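Local atomic coordinates of aminotransferase class I and II (PDB entry 3OP7), a protein that probably transfers amino groups between amino acids and keto acids, using pyridoxal 5'-phosphate as its cofactor. Residues 74-79 against 214-219; 174-179 against 203-208; 346-351 against 355-360; 138-143 against 340-345. One frame throughout, in Å; residues are numbered along the deposited sequence. Where two conformers were deposited one is given.

Contacts 1 and 2 adjoin, about 13 Å apart between centres, and meet where Tyr76 touches Ser206. Contact 2 is buried and apolar, and it seats a helix on the loop that leads into helix 207-210. Contact 1 is partly buried and sets a loop tyrosine against an alanine inside the eight-stranded sheet, with a water bridging the tyrosine to Asn218. Contact 4 sits at the edge strand 141-142 of that sheet and holds an aromatic pair, also partly buried. Contact 3 is buried and apolar in its side chains, and sets helix 354-368 against the end of strand 345-348 and the loop after it. Contacts 2 and 4 touch through Tyr175 and Pro142, contacts 3 and 4 through Arg347 and Phe340.

Contact 1. Residues 74-79 against 214-219; sequences QLYTGV and GIAVNS. With EDO (1,2-ethanediol), chain K.
Tyr76 points the hydroxyl end of its ring at strand 214-219. Tyr76 OH lies 4.0 Å from Ala216 CB. The methyl group approaches the ring obliquely, with Ala216 CB 4.4 Å from Tyr76 CE2. The tyrosine comes from a loop, and its CG is anti to its own carbonyl carbon (chi1 -58°). This turns the ring from the loop toward the strand. The other partner is Asn218, two residues along the same side of the strand. Asn218 CB stands 4.3 Å from Tyr76 OH, at the edge of contact.

A water ties the two polar ends together. It is 2.7 Å from Tyr76 OH and accepts from Asn218 ND2 at 3.0 Å. Tyr76 OH is also hydrogen-bonded to Trp233 NE1 on the neighbouring strand, so the hydroxyl is held by more than the water. The Asn218 amide has a second tie. Its OD1 accepts from Ser219 N at 2.7 Å, in the carbonyl plane and on a lone pair, with a C=O...donor angle of 103°. With ND2 on the water and OD1 on the backbone, the amide is fixed in rotation.

Strand 214-219 lies inside the mixed sheet typical of fold type I aminotransferases, between strands 189-193 and 232-235. Val217 faces the other way, onto helix 89-101. At the end of the strand, Ser219 OG bonds the cofactor phosphate of the modified lysine at position 222. The loop holding Tyr76 joins helix 66-73 to the edge strand 84-87.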
# COMPACT_ATOMS: atom_id res chain seq x y z
N GLN A 74 -18.48 -1.39 -15.02
CA GLN A 74 -19.10 -2.11 -16.10
C GLN A 74 -18.89 -3.64 -16.02
O GLN A 74 -19.57 -4.41 -16.71
CB GLN A 74 -18.62 -1.58 -17.45
CG GLN A 74 -19.21 -0.22 -17.83
CD GLN A 74 -18.61 0.34 -19.11
OE1 GLN A 74 -17.40 0.22 -19.36
NE2 GLN A 74 -19.44 0.97 -19.91
N LEU A 75 -17.95 -4.07 -15.19
CA LEU A 75 -17.73 -5.53 -14.97
C LEU A 75 -18.88 -6.14 -14.14
O LEU A 75 -19.02 -7.35 -14.11
CB LEU A 75 -16.39 -5.79 -14.26
CG LEU A 75 -15.11 -5.31 -14.96
CD1 LEU A 75 -13.91 -5.42 -14.06
CD2 LEU A 75 -14.89 -6.11 -16.27
N TYR A 76 -19.68 -5.30 -13.50
CA TYR A 76 -20.76 -5.71 -12.64
C TYR A 76 -22.09 -5.30 -13.19
O TYR A 76 -22.15 -4.42 -14.07
CB TYR A 76 -20.64 -5.00 -11.30
CG TYR A 76 -19.34 -5.23 -10.59
CD1 TYR A 76 -18.24 -4.41 -10.82
CD2 TYR A 76 -19.19 -6.28 -9.70
CE1 TYR A 76 -17.03 -4.60 -10.17
CE2 TYR A 76 -17.97 -6.50 -9.04
CZ TYR A 76 -16.88 -5.66 -9.27
OH TYR A 76 -15.67 -5.91 -8.62
N THR A 77 -23.15 -5.88 -12.65
CA THR A 77 -24.49 -5.34 -12.86
C THR A 77 -24.84 -4.47 -11.67
O THR A 77 -24.51 -4.80 -10.53
CB THR A 77 -25.55 -6.46 -13.03
OG1 THR A 77 -25.52 -7.32 -11.88
CG2 THR A 77 -25.29 -7.25 -14.29
N GLY A 78 -25.48 -3.35 -11.94
CA GLY A 78 -25.99 -2.49 -10.88
C GLY A 78 -24.96 -1.78 -10.02
O GLY A 78 -25.24 -1.47 -8.85
N VAL A 79 -23.78 -1.49 -10.57
CA VAL A 79 -22.73 -0.75 -9.84
C VAL A 79 -22.32 0.50 -10.61
O VAL A 79 -21.96 0.44 -11.78
CB VAL A 79 -21.47 -1.61 -9.57
CG1 VAL A 79 -20.38 -0.80 -8.85
CG2 VAL A 79 -21.85 -2.90 -8.78
N GLY A 214 -22.59 -6.01 0.50
CA GLY A 214 -21.48 -6.78 -0.02
C GLY A 214 -20.39 -5.80 -0.44
O GLY A 214 -20.70 -4.79 -1.08
N ILE A 215 -19.14 -6.13 -0.09
CA ILE A 215 -17.96 -5.27 -0.35
C ILE A 215 -17.05 -6.17 -1.20
O ILE A 215 -16.58 -7.22 -0.71
CB ILE A 215 -17.24 -4.83 0.93
CG1 ILE A 215 -18.17 -4.02 1.84
CG2 ILE A 215 -15.94 -4.02 0.58
CD1 ILE A 215 -17.59 -3.75 3.22
N ALA A 216 -16.93 -5.84 -2.49
CA ALA A 216 -16.14 -6.61 -3.44
C ALA A 216 -14.73 -6.07 -3.56
O ALA A 216 -14.56 -4.86 -3.71
CB ALA A 216 -16.81 -6.58 -4.82
N VAL A 217 -13.76 -6.97 -3.43
CA VAL A 217 -12.36 -6.64 -3.59
C VAL A 217 -11.90 -7.40 -4.81
O VAL A 217 -12.20 -8.60 -5.01
CB VAL A 217 -11.52 -6.95 -2.33
CG1 VAL A 217 -10.02 -7.12 -2.67
CG2 VAL A 217 -11.72 -5.86 -1.26
N ASN A 218 -11.17 -6.72 -5.69
CA ASN A 218 -10.68 -7.39 -6.88
C ASN A 218 -9.39 -6.70 -7.36
O ASN A 218 -8.94 -5.72 -6.77
CB ASN A 218 -11.75 -7.44 -7.97
CG ASN A 218 -11.66 -8.70 -8.88
OD1 ASN A 218 -10.56 -9.16 -9.23
ND2 ASN A 218 -12.83 -9.29 -9.27
N SER A 219 -8.79 -7.26 -8.40
CA SER A 219 -7.59 -6.63 -8.98
C SER A 219 -7.24 -7.18 -10.34
O SER A 219 -7.85 -8.12 -10.83
CB SER A 219 -6.42 -6.75 -8.06
OG SER A 219 -5.76 -7.96 -8.17
C1 EDO K . -25.16 -10.31 -12.41
O1 EDO K . -26.27 -10.15 -11.51
C2 EDO K . -24.44 -11.62 -12.13
O2 EDO K . -23.02 -11.58 -12.37
O HOH W 1 -15.55 -8.53 -8.13

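Contact 2. Residues 174-179 against 203-208; sequences TYLEEL and DVPSII
Leu176 makes a buried apolar contact with Pro205 and Ile207, where helix 173-184 packs on the loop entering helix 207-210. Ile207 and Leu179 both touch strand 189-193 of the large mixed sheet. The leucine and the proline reach toward each other tip to tip. Leu176 CD1 is 3.9 Å from Pro205 CG. The same methyl lies close to the proline backbone, with Leu176 CD1 3.3 Å from Pro205 O. The other branch serves Ile207, and Leu176 CD2 comes to 4.4 Å from Ile207 CD1. The leucine CG is anti to the carbonyl carbon (chi1 -67°), which swings the branch toward the loop. The next torsion (chi2 169°) then directs CD1 to Pro205 and CD2 to Ile207.

Ser206 CB points away from helix 173-184, and the residue is the N-cap of helix 207-210. Its OG accepts a weak bond from Ile208 N, at 3.4 Å. Ser206 N is bonded in turn to the carboxylate of Glu209, which is the returning half of a capping box. Glu194 holds the same turn, with one oxygen on Ser206 OG and the other on Ile207 N.

Charge stays at the margin. Arg173 makes salt bridges to Glu177 and to Asp203, one carboxylate from each segment. It would probably ease the repulsion between these carboxylates, whose oxygens Glu177 OE2 and Asp203 OD2 are 7.0 Å apart. The contact itself is therefore one of shape and dispersion, while the polar bonds round Ser206 and Ile207 probably steady the start of the helix.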
# COMPACT_ATOMS: atom_id res chain seq x y z
N THR A 174 -26.61 -19.68 -5.83
CA THR A 174 -27.55 -20.30 -4.88
C THR A 174 -26.97 -20.28 -3.45
O THR A 174 -27.66 -19.95 -2.48
CB THR A 174 -27.88 -21.72 -5.29
OG1 THR A 174 -28.45 -21.70 -6.61
CG2 THR A 174 -28.89 -22.39 -4.32
N TYR A 175 -25.70 -20.67 -3.34
CA TYR A 175 -24.97 -20.58 -2.08
C TYR A 175 -24.85 -19.18 -1.52
O TYR A 175 -25.14 -18.96 -0.33
CB TYR A 175 -23.57 -21.16 -2.25
CG TYR A 175 -22.86 -21.41 -0.94
CD1 TYR A 175 -22.30 -20.39 -0.23
CD2 TYR A 175 -22.76 -22.71 -0.43
CE1 TYR A 175 -21.66 -20.64 1.00
CE2 TYR A 175 -22.10 -22.95 0.75
CZ TYR A 175 -21.58 -21.91 1.47
OH TYR A 175 -20.95 -22.16 2.65
N LEU A 176 -24.39 -18.23 -2.34
CA LEU A 176 -24.25 -16.85 -1.94
C LEU A 176 -25.55 -16.20 -1.46
O LEU A 176 -25.52 -15.37 -0.54
CB LEU A 176 -23.65 -15.97 -3.08
CG LEU A 176 -22.21 -16.26 -3.47
CD1 LEU A 176 -21.81 -15.52 -4.78
CD2 LEU A 176 -21.18 -15.91 -2.36
N GLU A 177 -26.67 -16.51 -2.11
CA GLU A 177 -27.93 -15.95 -1.73
C GLU A 177 -28.31 -16.41 -0.31
O GLU A 177 -28.88 -15.62 0.46
CB GLU A 177 -29.04 -16.28 -2.79
CG GLU A 177 -28.82 -15.37 -4.04
CD GLU A 177 -29.76 -15.62 -5.25
OE1 GLU A 177 -30.37 -16.68 -5.35
OE2 GLU A 177 -29.81 -14.73 -6.14
N GLU A 178 -28.01 -17.67 0.03
CA GLU A 178 -28.28 -18.21 1.36
C GLU A 178 -27.35 -17.59 2.42
O GLU A 178 -27.80 -17.21 3.52
CB GLU A 178 -28.23 -19.77 1.33
CG GLU A 178 -28.85 -20.37 2.59
CD GLU A 178 -28.95 -21.87 2.61
OE1 GLU A 178 -28.77 -22.53 1.57
OE2 GLU A 178 -29.18 -22.38 3.71
N LEU A 179 -26.08 -17.38 2.05
CA LEU A 179 -25.10 -16.67 2.88
C LEU A 179 -25.63 -15.26 3.15
O LEU A 179 -25.58 -14.75 4.29
CB LEU A 179 -23.75 -16.61 2.18
CG LEU A 179 -22.70 -15.65 2.69
CD1 LEU A 179 -22.40 -15.98 4.15
CD2 LEU A 179 -21.45 -15.76 1.77
N ASP A 203 -22.62 -20.17 -12.22
CA ASP A 203 -23.12 -18.82 -12.08
C ASP A 203 -22.53 -18.22 -10.80
O ASP A 203 -22.94 -18.57 -9.70
CB ASP A 203 -24.65 -18.85 -12.03
CG ASP A 203 -25.27 -17.48 -11.85
OD1 ASP A 203 -24.57 -16.44 -11.89
OD2 ASP A 203 -26.49 -17.44 -11.66
N VAL A 204 -21.54 -17.35 -10.94
CA VAL A 204 -20.86 -16.84 -9.78
C VAL A 204 -20.90 -15.31 -9.78
O VAL A 204 -19.93 -14.65 -10.21
CB VAL A 204 -19.41 -17.37 -9.65
CG1 VAL A 204 -18.85 -17.04 -8.32
CG2 VAL A 204 -19.35 -18.85 -9.74
N PRO A 205 -21.99 -14.74 -9.24
CA PRO A 205 -22.06 -13.31 -9.11
C PRO A 205 -21.06 -12.81 -8.09
O PRO A 205 -20.63 -13.56 -7.20
CB PRO A 205 -23.49 -13.07 -8.61
CG PRO A 205 -23.86 -14.34 -7.88
CD PRO A 205 -23.20 -15.40 -8.70
N SER A 206 -20.67 -11.55 -8.24
CA SER A 206 -19.98 -10.80 -7.17
C SER A 206 -20.91 -10.62 -5.98
O SER A 206 -22.13 -10.50 -6.13
CB SER A 206 -19.54 -9.44 -7.67
OG SER A 206 -18.97 -8.67 -6.61
N ILE A 207 -20.32 -10.58 -4.79
CA ILE A 207 -21.08 -10.28 -3.57
C ILE A 207 -21.91 -9.04 -3.72
O ILE A 207 -23.05 -8.98 -3.28
CB ILE A 207 -20.18 -10.23 -2.29
CG1 ILE A 207 -21.02 -10.47 -1.04
CG2 ILE A 207 -19.32 -8.95 -2.13
CD1 ILE A 207 -21.77 -11.82 -0.97
N ILE A 208 -21.36 -8.02 -4.35
CA ILE A 208 -22.10 -6.78 -4.48
C ILE A 208 -23.30 -6.85 -5.45
O ILE A 208 -24.17 -5.98 -5.41
CB ILE A 208 -21.15 -5.66 -4.89
CG1 ILE A 208 -21.75 -4.30 -4.50
CG2 ILE A 208 -20.77 -5.82 -6.35
CD1 ILE A 208 -20.83 -3.12 -4.77

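Contact 3. Residues 346-351 against 355-360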
# COMPACT_ATOMS: atom_id res chain seq x y z
N VAL A 346 -0.64 -29.72 -0.48
CA VAL A 346 0.26 -28.68 -0.98
C VAL A 346 -0.54 -27.74 -1.90
O VAL A 346 -1.45 -28.20 -2.57
CB VAL A 346 1.44 -29.32 -1.77
CG1 VAL A 346 2.29 -30.19 -0.84
CG2 VAL A 346 0.93 -30.18 -2.95
N ARG A 347 -0.24 -26.43 -1.88
CA ARG A 347 -0.80 -25.50 -2.87
C ARG A 347 0.08 -25.54 -4.14
O ARG A 347 1.31 -25.37 -4.05
CB ARG A 347 -0.91 -24.09 -2.35
CG ARG A 347 -1.81 -23.27 -3.26
CD ARG A 347 -1.85 -21.88 -2.82
NE ARG A 347 -0.59 -21.22 -3.12
CZ ARG A 347 -0.33 -19.95 -2.84
NH1 ARG A 347 -1.23 -19.19 -2.18
NH2 ARG A 347 0.85 -19.45 -3.19
N LEU A 348 -0.55 -25.84 -5.27
CA LEU A 348 0.10 -25.97 -6.58
C LEU A 348 -0.50 -24.93 -7.57
O LEU A 348 -1.70 -24.97 -7.85
CB LEU A 348 -0.14 -27.38 -7.08
CG LEU A 348 0.74 -27.81 -8.26
CD1 LEU A 348 0.86 -29.33 -8.24
CD2 LEU A 348 0.24 -27.29 -9.62
N GLY A 349 0.32 -24.01 -8.06
CA GLY A 349 -0.14 -23.01 -9.01
C GLY A 349 0.21 -23.49 -10.42
O GLY A 349 1.38 -23.57 -10.78
N PHE A 350 -0.80 -23.78 -11.22
CA PHE A 350 -0.57 -24.47 -12.48
C PHE A 350 -0.65 -23.61 -13.75
O PHE A 350 -0.43 -24.14 -14.85
CB PHE A 350 -1.56 -25.64 -12.63
CG PHE A 350 -2.99 -25.22 -12.69
CD1 PHE A 350 -3.75 -25.08 -11.52
CD2 PHE A 350 -3.59 -24.91 -13.90
CE1 PHE A 350 -5.10 -24.63 -11.58
CE2 PHE A 350 -4.92 -24.48 -13.96
CZ PHE A 350 -5.68 -24.36 -12.80
N ALA A 351 -0.97 -22.31 -13.62
CA ALA A 351 -1.16 -21.44 -14.78
C ALA A 351 0.12 -20.66 -15.10
O ALA A 351 0.11 -19.51 -15.57
CB ALA A 351 -2.34 -20.50 -14.55
N GLU A 355 5.60 -25.56 -19.91
CA GLU A 355 6.82 -26.38 -19.89
C GLU A 355 7.32 -26.62 -18.47
O GLU A 355 7.82 -27.72 -18.13
CB GLU A 355 7.95 -25.67 -20.67
CG GLU A 355 7.73 -25.60 -22.19
CD GLU A 355 7.21 -24.24 -22.65
OE1 GLU A 355 6.34 -23.66 -21.97
OE2 GLU A 355 7.67 -23.77 -23.71
N THR A 356 7.23 -25.55 -17.68
CA THR A 356 7.67 -25.55 -16.28
C THR A 356 6.71 -26.42 -15.45
O THR A 356 7.18 -27.21 -14.62
CB THR A 356 7.82 -24.12 -15.70
OG1 THR A 356 8.91 -23.45 -16.36
CG2 THR A 356 8.11 -24.16 -14.20
N LEU A 357 5.40 -26.33 -15.74
CA LEU A 357 4.39 -27.21 -15.12
C LEU A 357 4.75 -28.64 -15.38
O LEU A 357 4.83 -29.44 -14.44
CB LEU A 357 2.95 -26.95 -15.61
CG LEU A 357 1.84 -27.85 -15.00
CD1 LEU A 357 1.78 -27.69 -13.45
CD2 LEU A 357 0.43 -27.61 -15.62
N ILE A 358 4.95 -28.98 -16.66
CA ILE A 358 5.18 -30.38 -17.04
C ILE A 358 6.41 -30.95 -16.34
O ILE A 358 6.37 -32.06 -15.81
CB ILE A 358 5.28 -30.57 -18.57
CG1 ILE A 358 3.88 -30.38 -19.19
CG2 ILE A 358 5.78 -31.98 -18.92
CD1 ILE A 358 3.87 -30.32 -20.73
N LYS A 359 7.49 -30.18 -16.33
CA LYS A 359 8.73 -30.65 -15.72
C LYS A 359 8.57 -30.74 -14.19
O LYS A 359 9.00 -31.72 -13.57
CB LYS A 359 9.91 -29.73 -16.12
CG LYS A 359 11.30 -30.14 -15.56
CD LYS A 359 11.67 -31.63 -15.75
CE LYS A 359 11.80 -32.02 -17.21
NZ LYS A 359 12.34 -33.39 -17.42
N GLY A 360 7.93 -29.74 -13.60
CA GLY A 360 7.63 -29.74 -12.17
C GLY A 360 6.89 -30.99 -11.76
O GLY A 360 7.28 -31.67 -10.79
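The ring of Phe350 meets Leu357 with neither face nor edge. It leads away from helix 354-368 and lies among Leu281, Leu285 and Leu288 of helix 270-294. What touches Leu357 is the base of the phenylalanine. Phe350 CB is 4.0 Å from Leu357 CD1 and 4.1 Å from Leu357 CD2. The phenylalanine CG sits between the backbone N and the carbonyl carbon (chi1 63°), which sends the ring toward helix 270-294. CB stays where the backbone puts it, beside the leucine.

Leu357 carries the contact. Both its methyls rest against the base of Phe350, CD1 near CA and CB, CD2 near CB and 3.7 Å from Phe350 O. On the strand side, Leu348 crosses Leu357 at about a right angle. Only methyl ends meet there, with Leu348 CD2 4.1 Å from Leu357 CD1.

The contact closes a short strand-to-helix connection. Strand 345-348, in the four-stranded antiparallel sheet, runs into a loop, and helix 354-368 folds back against it. Arg347, next to Leu348, bonds Asn165 and the carbonyl of Ala25.

Between the two segments the contact is apolar in its side chains. Its hold comes from burial of apolar groups at ordinary van der Waals distance. The buried carbonyls beside it do not lack polar partners: those of Leu348 and Phe350 are met by Ser309 OG and Asn284 ND2.

Contact 4. Residues 138-143 against 340-345; sequences NGWLPD and FERDGY. With EDO (1,2-ethanediol), chain F.
Arg342 NH2 is gripped twice, by Gln133 OE1 and by the carbonyl oxygen of Ile134, and the same side chain lies against Trp140. The tryptophan belongs to a type I' beta turn, Asn138 to Leu141, at the edge of the large mixed sheet. Arg342 NH1 also makes a weak bond to Glu341 O, 3.5 Å. The guanidinium is thus pinned to strand 128-135. Arg342 NE stands at the edge of the tryptophan ring, 4.3 Å from Trp140 CZ3.

The main interaction is a T-shaped (edge-to-face) aromatic pair. It joins the turn to Tyr345, at the start of strand 345-348 of the smaller antiparallel sheet; Arg342 lies in the loop before it. Trp140 offers its edge and Tyr345 its face. The six-membered ring of Trp140 and the ring of Tyr345 have centroids 5.3 Å apart, and their planes meet at 70°. Trp140 CG is anti to the carbonyl carbon (chi1 -74°), which carries the indole out of the turn to the tyrosine. Tyr345 comes from the opposite direction. Its hydroxyl bonds Glu136 OE2, and its ring lies nearly parallel to that of Phe310.

Each segment has its own polar brace. Leu141 N bonds Asn138 O at 3.2 Å across the turn. In the other loop, Asp343 OD1 takes both Gly344 N, at 2.9 Å, and Met319 N. Separately, Gly139 O accepts from O2 of an ethanediol, 2.7 Å away, which probably comes from the crystallisation liquor. The tightest approach of the aromatic pair is Trp140 CZ2 to Tyr345 CE2, 3.6 Å, while Trp140 CH2 lies over the tyrosine face, 3.8 Å from Tyr345 CZ.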
# COMPACT_ATOMS: atom_id res chain seq x y z
N ASN A 138 -17.27 -31.53 1.52
CA ASN A 138 -18.30 -30.76 0.85
C ASN A 138 -17.73 -29.80 -0.21
O ASN A 138 -18.16 -28.65 -0.31
CB ASN A 138 -19.11 -30.00 1.91
CG ASN A 138 -19.89 -30.94 2.83
OD1 ASN A 138 -19.82 -30.84 4.07
ND2 ASN A 138 -20.63 -31.87 2.23
N GLY A 139 -16.78 -30.28 -1.02
CA GLY A 139 -16.25 -29.48 -2.12
C GLY A 139 -15.47 -28.26 -1.67
O GLY A 139 -15.38 -27.24 -2.40
N TRP A 140 -14.87 -28.38 -0.49
CA TRP A 140 -14.10 -27.31 0.16
C TRP A 140 -14.95 -26.08 0.51
O TRP A 140 -14.42 -25.01 0.72
CB TRP A 140 -12.87 -26.83 -0.66
CG TRP A 140 -11.68 -27.80 -0.67
CD1 TRP A 140 -11.12 -28.38 -1.76
CD2 TRP A 140 -10.91 -28.24 0.46
NE1 TRP A 140 -10.04 -29.16 -1.40
CE2 TRP A 140 -9.89 -29.10 -0.04
CE3 TRP A 140 -10.97 -27.99 1.83
CZ2 TRP A 140 -8.95 -29.71 0.80
CZ3 TRP A 140 -10.03 -28.58 2.66
CH2 TRP A 140 -9.05 -29.47 2.14
N LEU A 141 -16.27 -26.23 0.52
CA LEU A 141 -17.10 -25.16 0.99
C LEU A 141 -17.34 -25.31 2.49
O LEU A 141 -17.42 -26.43 3.03
CB LEU A 141 -18.42 -25.11 0.24
CG LEU A 141 -18.37 -24.88 -1.26
CD1 LEU A 141 -19.76 -25.15 -1.83
CD2 LEU A 141 -17.77 -23.50 -1.57
N PRO A 142 -17.54 -24.18 3.17
CA PRO A 142 -17.90 -24.26 4.60
C PRO A 142 -19.38 -24.50 4.74
O PRO A 142 -20.09 -24.50 3.73
CB PRO A 142 -17.55 -22.87 5.10
CG PRO A 142 -17.95 -22.01 3.96
CD PRO A 142 -17.54 -22.78 2.71
N ASP A 143 -19.84 -24.80 5.95
CA ASP A 143 -21.21 -25.26 6.15
C ASP A 143 -22.06 -24.05 6.60
O ASP A 143 -21.83 -23.46 7.64
CB ASP A 143 -21.21 -26.38 7.20
CG ASP A 143 -22.58 -26.99 7.48
OD1 ASP A 143 -23.63 -26.57 6.93
OD2 ASP A 143 -22.58 -27.91 8.32
N PHE A 340 -1.29 -23.10 5.49
CA PHE A 340 -2.74 -22.82 5.51
C PHE A 340 -3.47 -23.59 6.65
O PHE A 340 -4.69 -23.74 6.64
CB PHE A 340 -3.35 -23.19 4.14
CG PHE A 340 -2.56 -22.68 2.96
CD1 PHE A 340 -1.54 -23.44 2.40
CD2 PHE A 340 -2.82 -21.43 2.41
CE1 PHE A 340 -0.79 -22.97 1.32
CE2 PHE A 340 -2.07 -20.94 1.33
CZ PHE A 340 -1.06 -21.71 0.79
N GLU A 341 -2.71 -24.08 7.64
CA GLU A 341 -3.22 -24.92 8.70
C GLU A 341 -4.03 -26.12 8.21
O GLU A 341 -4.95 -26.58 8.88
CB GLU A 341 -3.96 -24.14 9.81
CG GLU A 341 -3.90 -24.87 11.19
CD GLU A 341 -4.66 -24.17 12.34
OE1 GLU A 341 -5.21 -23.06 12.12
OE2 GLU A 341 -4.72 -24.75 13.46
N ARG A 342 -3.65 -26.66 7.05
CA ARG A 342 -4.17 -27.96 6.60
C ARG A 342 -3.03 -28.80 6.06
O ARG A 342 -2.79 -28.83 4.84
CB ARG A 342 -5.21 -27.78 5.50
CG ARG A 342 -6.53 -27.17 5.94
CD ARG A 342 -7.46 -28.22 6.60
NE ARG A 342 -8.86 -27.74 6.72
CZ ARG A 342 -9.27 -26.86 7.63
NH1 ARG A 342 -8.39 -26.36 8.51
NH2 ARG A 342 -10.58 -26.49 7.67
N ASP A 343 -2.33 -29.49 6.96
CA ASP A 343 -1.20 -30.33 6.56
C ASP A 343 -1.78 -31.56 5.81
O ASP A 343 -2.96 -31.86 5.90
CB ASP A 343 -0.38 -30.71 7.80
CG ASP A 343 1.10 -31.01 7.50
OD1 ASP A 343 1.44 -31.25 6.32
OD2 ASP A 343 1.92 -31.04 8.45
N GLY A 344 -0.94 -32.26 5.06
CA GLY A 344 -1.39 -33.35 4.20
C GLY A 344 -1.68 -32.91 2.77
O GLY A 344 -1.99 -33.77 1.93
N TYR A 345 -1.53 -31.60 2.50
CA TYR A 345 -1.82 -31.00 1.21
C TYR A 345 -0.70 -30.04 0.81
O TYR A 345 0.02 -29.49 1.67
CB TYR A 345 -3.12 -30.18 1.27
CG TYR A 345 -4.35 -30.95 1.64
CD1 TYR A 345 -4.65 -31.21 2.97
CD2 TYR A 345 -5.24 -31.40 0.68
CE1 TYR A 345 -5.80 -31.92 3.32
CE2 TYR A 345 -6.38 -32.15 1.02
CZ TYR A 345 -6.65 -32.38 2.35
OH TYR A 345 -7.78 -33.10 2.75
C1 EDO F . -17.24 -25.52 -6.57
O1 EDO F . -15.86 -25.11 -6.68
C2 EDO F . -17.57 -26.04 -5.16
O2 EDO F . -16.70 -27.13 -4.79